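Long-range contact in 4-alpha-glucanotransferase (Streptococcus agalactiae, PDB 6M6T), which is an amylomaltase, also called disproportionating enzyme, a carbohydrate-active protein of the TIM-barrel clan that binds glycans: residues D275-I280 with T330-L335. Coordinates in Å, arbitrary orientation, origin at the centre of the assembly. Residues are numbered along the deposited sequence.
Sequences DFDWWI and TIKEKL
Residues 277-280 form the first turn of helix 277-289, and residues 330-335 form the C-terminal end of helix 324-335. These are neighbouring outer helices of a TIM barrel. They lead into the adjacent parallel strands 292-295 and 340-342. The segments run in roughly the same direction, with CA-CA distances of 7.6 Å for Asp275-Thr330 and 6.2 Å for Ile280-Ile331. Asp275 (phi/psi 65/26) is the C-prime residue of a Schellman motif ending helix 268-273. Phe276 (58/26) is the N-cap of the next helix; its O accepts Ile280 N at 3.0 Å. Ile280 (m, m) is the apolar centre. Ile280 CD1 lies 3.4 Å from Ile331 CG1, and Ile280 CG2 lies 4.0 Å from Leu335 CD1. Ile283, one turn on, extends this packing. Thr330 CB points toward 275-280, while its OG1 hydrogen-bonds Glu326 O. Outside this apolar patch, extended Lys334 reaches back along its helix to Asp275 (chi1 t). The salt bridge runs from Lys334 NZ to Asp275 OD2 at 2.9 Å, with weak hydrogen-bond geometry.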
ATOM      1  N   ASP A 275     -12.417  23.396  -0.792  1.00 63.49           N
ATOM      2  CA  ASP A 275     -12.915  22.675  -1.956  1.00 60.29           C
ATOM      3  C   ASP A 275     -12.195  21.343  -2.154  1.00 55.35           C
ATOM      4  O   ASP A 275     -12.111  20.842  -3.272  1.00 64.96           O
ATOM      5  CB  ASP A 275     -12.817  23.547  -3.209  1.00 60.84           C
ATOM      6  CG  ASP A 275     -13.786  23.124  -4.274  1.00 72.25           C
ATOM      7  OD1 ASP A 275     -14.536  22.156  -4.017  1.00 77.17           O
ATOM      8  OD2 ASP A 275     -13.800  23.748  -5.361  1.00 75.96           O
ATOM      9  N   PHE A 276     -11.658  20.774  -1.074  1.00 50.76           N
ATOM     10  CA  PHE A 276     -10.942  19.498  -1.099  1.00 49.91           C
ATOM     11  C   PHE A 276      -9.740  19.497  -2.062  1.00 51.70           C
ATOM     12  O   PHE A 276      -9.314  18.442  -2.536  1.00 47.33           O
ATOM     13  CB  PHE A 276     -11.906  18.360  -1.420  1.00 48.93           C
ATOM     14  CG  PHE A 276     -13.060  18.262  -0.475  1.00 44.94           C
ATOM     15  CD1 PHE A 276     -12.937  17.558   0.709  1.00 44.95           C
ATOM     16  CD2 PHE A 276     -14.273  18.844  -0.781  1.00 45.32           C
ATOM     17  CE1 PHE A 276     -13.995  17.441   1.576  1.00 40.59           C
ATOM     18  CE2 PHE A 276     -15.335  18.731   0.085  1.00 46.34           C
ATOM     19  CZ  PHE A 276     -15.191  18.031   1.269  1.00 41.79           C
ATOM     20  N   ASP A 277      -9.162  20.676  -2.314  1.00 57.94           N
ATOM     21  CA  ASP A 277      -7.984  20.848  -3.160  1.00 54.95           C
ATOM     22  C   ASP A 277      -6.990  19.696  -3.008  1.00 51.42           C
ATOM     23  O   ASP A 277      -6.650  18.998  -3.977  1.00 52.93           O
ATOM     24  CB  ASP A 277      -7.340  22.198  -2.784  1.00 55.78           C
ATOM     25  CG  ASP A 277      -6.213  22.650  -3.745  1.00 77.50           C
ATOM     26  OD1 ASP A 277      -5.213  21.906  -3.974  1.00 70.62           O
ATOM     27  OD2 ASP A 277      -6.325  23.802  -4.241  1.00 73.86           O
ATOM     28  N   TRP A 278      -6.564  19.451  -1.773  1.00 49.32           N
ATOM     29  CA  TRP A 278      -5.508  18.473  -1.539  1.00 49.00           C
ATOM     30  C   TRP A 278      -5.951  17.068  -1.930  1.00 49.78           C
ATOM     31  O   TRP A 278      -5.162  16.292  -2.478  1.00 53.99           O
ATOM     32  CB  TRP A 278      -5.084  18.515  -0.075  1.00 45.02           C
ATOM     33  CG  TRP A 278      -3.947  17.605   0.274  1.00 50.37           C
ATOM     34  CD1 TRP A 278      -2.654  17.666  -0.199  1.00 51.96           C
ATOM     35  CD2 TRP A 278      -3.989  16.499   1.186  1.00 49.81           C
ATOM     36  NE1 TRP A 278      -1.901  16.662   0.369  1.00 53.96           N
ATOM     37  CE2 TRP A 278      -2.697  15.934   1.220  1.00 51.75           C
ATOM     38  CE3 TRP A 278      -4.997  15.928   1.975  1.00 49.02           C
ATOM     39  CZ2 TRP A 278      -2.389  14.828   2.014  1.00 49.82           C
ATOM     40  CZ3 TRP A 278      -4.686  14.834   2.765  1.00 46.32           C
ATOM     41  CH2 TRP A 278      -3.396  14.299   2.780  1.00 45.48           C
ATOM     42  N   TRP A 279      -7.210  16.726  -1.658  1.00 48.62           N
ATOM     43  CA  TRP A 279      -7.708  15.396  -1.989  1.00 46.91           C
ATOM     44  C   TRP A 279      -7.833  15.206  -3.494  1.00 47.91           C
ATOM     45  O   TRP A 279      -7.586  14.109  -4.011  1.00 45.92           O
ATOM     46  CB  TRP A 279      -9.056  15.177  -1.319  1.00 49.39           C
ATOM     47  CG  TRP A 279      -8.956  14.723   0.090  1.00 52.25           C
ATOM     48  CD1 TRP A 279      -9.342  15.414   1.200  1.00 48.62           C
ATOM     49  CD2 TRP A 279      -8.451  13.463   0.552  1.00 48.17           C
ATOM     50  NE1 TRP A 279      -9.109  14.658   2.327  1.00 53.96           N
ATOM     51  CE2 TRP A 279      -8.559  13.459   1.953  1.00 49.80           C
ATOM     52  CE3 TRP A 279      -7.917  12.345  -0.083  1.00 42.20           C
ATOM     53  CZ2 TRP A 279      -8.149  12.381   2.727  1.00 47.11           C
ATOM     54  CZ3 TRP A 279      -7.518  11.278   0.688  1.00 46.66           C
ATOM     55  CH2 TRP A 279      -7.635  11.302   2.075  1.00 44.53           C
ATOM     56  N   ILE A 280      -8.247  16.253  -4.211  1.00 49.60           N
ATOM     57  CA  ILE A 280      -8.279  16.163  -5.667  1.00 50.36           C
ATOM     58  C   ILE A 280      -6.885  15.888  -6.192  1.00 43.96           C
ATOM     59  O   ILE A 280      -6.700  15.091  -7.113  1.00 47.82           O
ATOM     60  CB  ILE A 280      -8.872  17.444  -6.280  1.00 51.21           C
ATOM     61  CG1 ILE A 280     -10.294  17.672  -5.760  1.00 48.48           C
ATOM     62  CG2 ILE A 280      -8.821  17.383  -7.805  1.00 45.56           C
ATOM     63  CD1 ILE A 280     -11.278  16.683  -6.271  1.00 46.51           C
ATOM     64  N   THR A 330     -17.263  16.305  -5.508  1.00 50.03           N
ATOM     65  CA  THR A 330     -16.268  17.218  -6.048  1.00 46.52           C
ATOM     66  C   THR A 330     -15.289  16.476  -6.933  1.00 48.08           C
ATOM     67  O   THR A 330     -14.911  16.976  -8.000  1.00 48.59           O
ATOM     68  CB  THR A 330     -15.534  17.934  -4.919  1.00 49.37           C
ATOM     69  OG1 THR A 330     -16.490  18.442  -3.984  1.00 51.67           O
ATOM     70  CG2 THR A 330     -14.725  19.094  -5.469  1.00 54.66           C
ATOM     71  N   ILE A 331     -14.881  15.271  -6.514  1.00 47.56           N
ATOM     72  CA  ILE A 331     -13.960  14.480  -7.335  1.00 52.06           C
ATOM     73  C   ILE A 331     -14.617  14.117  -8.665  1.00 49.94           C
ATOM     74  O   ILE A 331     -14.032  14.319  -9.733  1.00 48.04           O
ATOM     75  CB  ILE A 331     -13.458  13.235  -6.572  1.00 51.34           C
ATOM     76  CG1 ILE A 331     -12.575  13.643  -5.392  1.00 48.05           C
ATOM     77  CG2 ILE A 331     -12.628  12.346  -7.481  1.00 41.22           C
ATOM     78  CD1 ILE A 331     -12.301  12.526  -4.412  1.00 47.04           C
ATOM     79  N   LYS A 332     -15.856  13.609  -8.626  1.00 47.58           N
ATOM     80  CA  LYS A 332     -16.567  13.307  -9.868  1.00 49.07           C
ATOM     81  C   LYS A 332     -16.619  14.519 -10.793  1.00 47.28           C
ATOM     82  O   LYS A 332     -16.218  14.441 -11.957  1.00 46.02           O
ATOM     83  CB  LYS A 332     -17.987  12.806  -9.579  1.00 53.38           C
ATOM     84  CG  LYS A 332     -18.598  12.039 -10.752  1.00 49.59           C
ATOM     85  CD  LYS A 332     -20.107  11.951 -10.677  1.00 46.77           C
ATOM     86  CE  LYS A 332     -20.659  10.958 -11.736  1.00 60.55           C
ATOM     87  NZ  LYS A 332     -21.707  11.525 -12.673  1.00 48.58           N
ATOM     88  N   GLU A 333     -17.109  15.654 -10.289  1.00 50.14           N
ATOM     89  CA  GLU A 333     -17.199  16.849 -11.125  1.00 55.05           C
ATOM     90  C   GLU A 333     -15.841  17.235 -11.720  1.00 55.92           C
ATOM     91  O   GLU A 333     -15.717  17.452 -12.934  1.00 52.74           O
ATOM     92  CB  GLU A 333     -17.774  18.015 -10.323  1.00 47.62           C
ATOM     93  CG  GLU A 333     -17.858  19.299 -11.147  1.00 55.40           C
ATOM     94  CD  GLU A 333     -18.651  19.116 -12.454  1.00 76.56           C
ATOM     95  OE1 GLU A 333     -18.038  18.846 -13.524  1.00 69.40           O
ATOM     96  OE2 GLU A 333     -19.902  19.237 -12.408  1.00 85.25           O
ATOM     97  N   LYS A 334     -14.805  17.327 -10.885  1.00 50.29           N
ATOM     98  CA  LYS A 334     -13.570  17.936 -11.351  1.00 52.11           C
ATOM     99  C   LYS A 334     -12.700  16.963 -12.134  1.00 51.09           C
ATOM    100  O   LYS A 334     -11.942  17.388 -13.012  1.00 49.14           O
ATOM    101  CB  LYS A 334     -12.800  18.511 -10.162  1.00 52.43           C
ATOM    102  CG  LYS A 334     -13.269  19.884  -9.747  1.00 48.68           C
ATOM    103  CD  LYS A 334     -12.609  20.296  -8.466  1.00 56.59           C
ATOM    104  CE  LYS A 334     -12.911  21.744  -8.153  1.00 64.14           C
ATOM    105  NZ  LYS A 334     -12.002  22.220  -7.074  1.00 65.34           N
ATOM    106  N   LEU A 335     -12.814  15.669 -11.858  1.00 49.04           N
ATOM    107  CA  LEU A 335     -11.930  14.658 -12.415  1.00 48.73           C
ATOM    108  C   LEU A 335     -12.616  13.702 -13.385  1.00 51.30           C
ATOM    109  O   LEU A 335     -11.921  12.895 -14.015  1.00 54.12           O
ATOM    110  CB  LEU A 335     -11.295  13.853 -11.277  1.00 44.81           C
ATOM    111  CG  LEU A 335     -10.260  14.630 -10.478  1.00 44.03           C
ATOM    112  CD1 LEU A 335      -9.569  13.753  -9.437  1.00 42.03           C
ATOM    113  CD2 LEU A 335      -9.276  15.189 -11.457  1.00 39.84           C
TER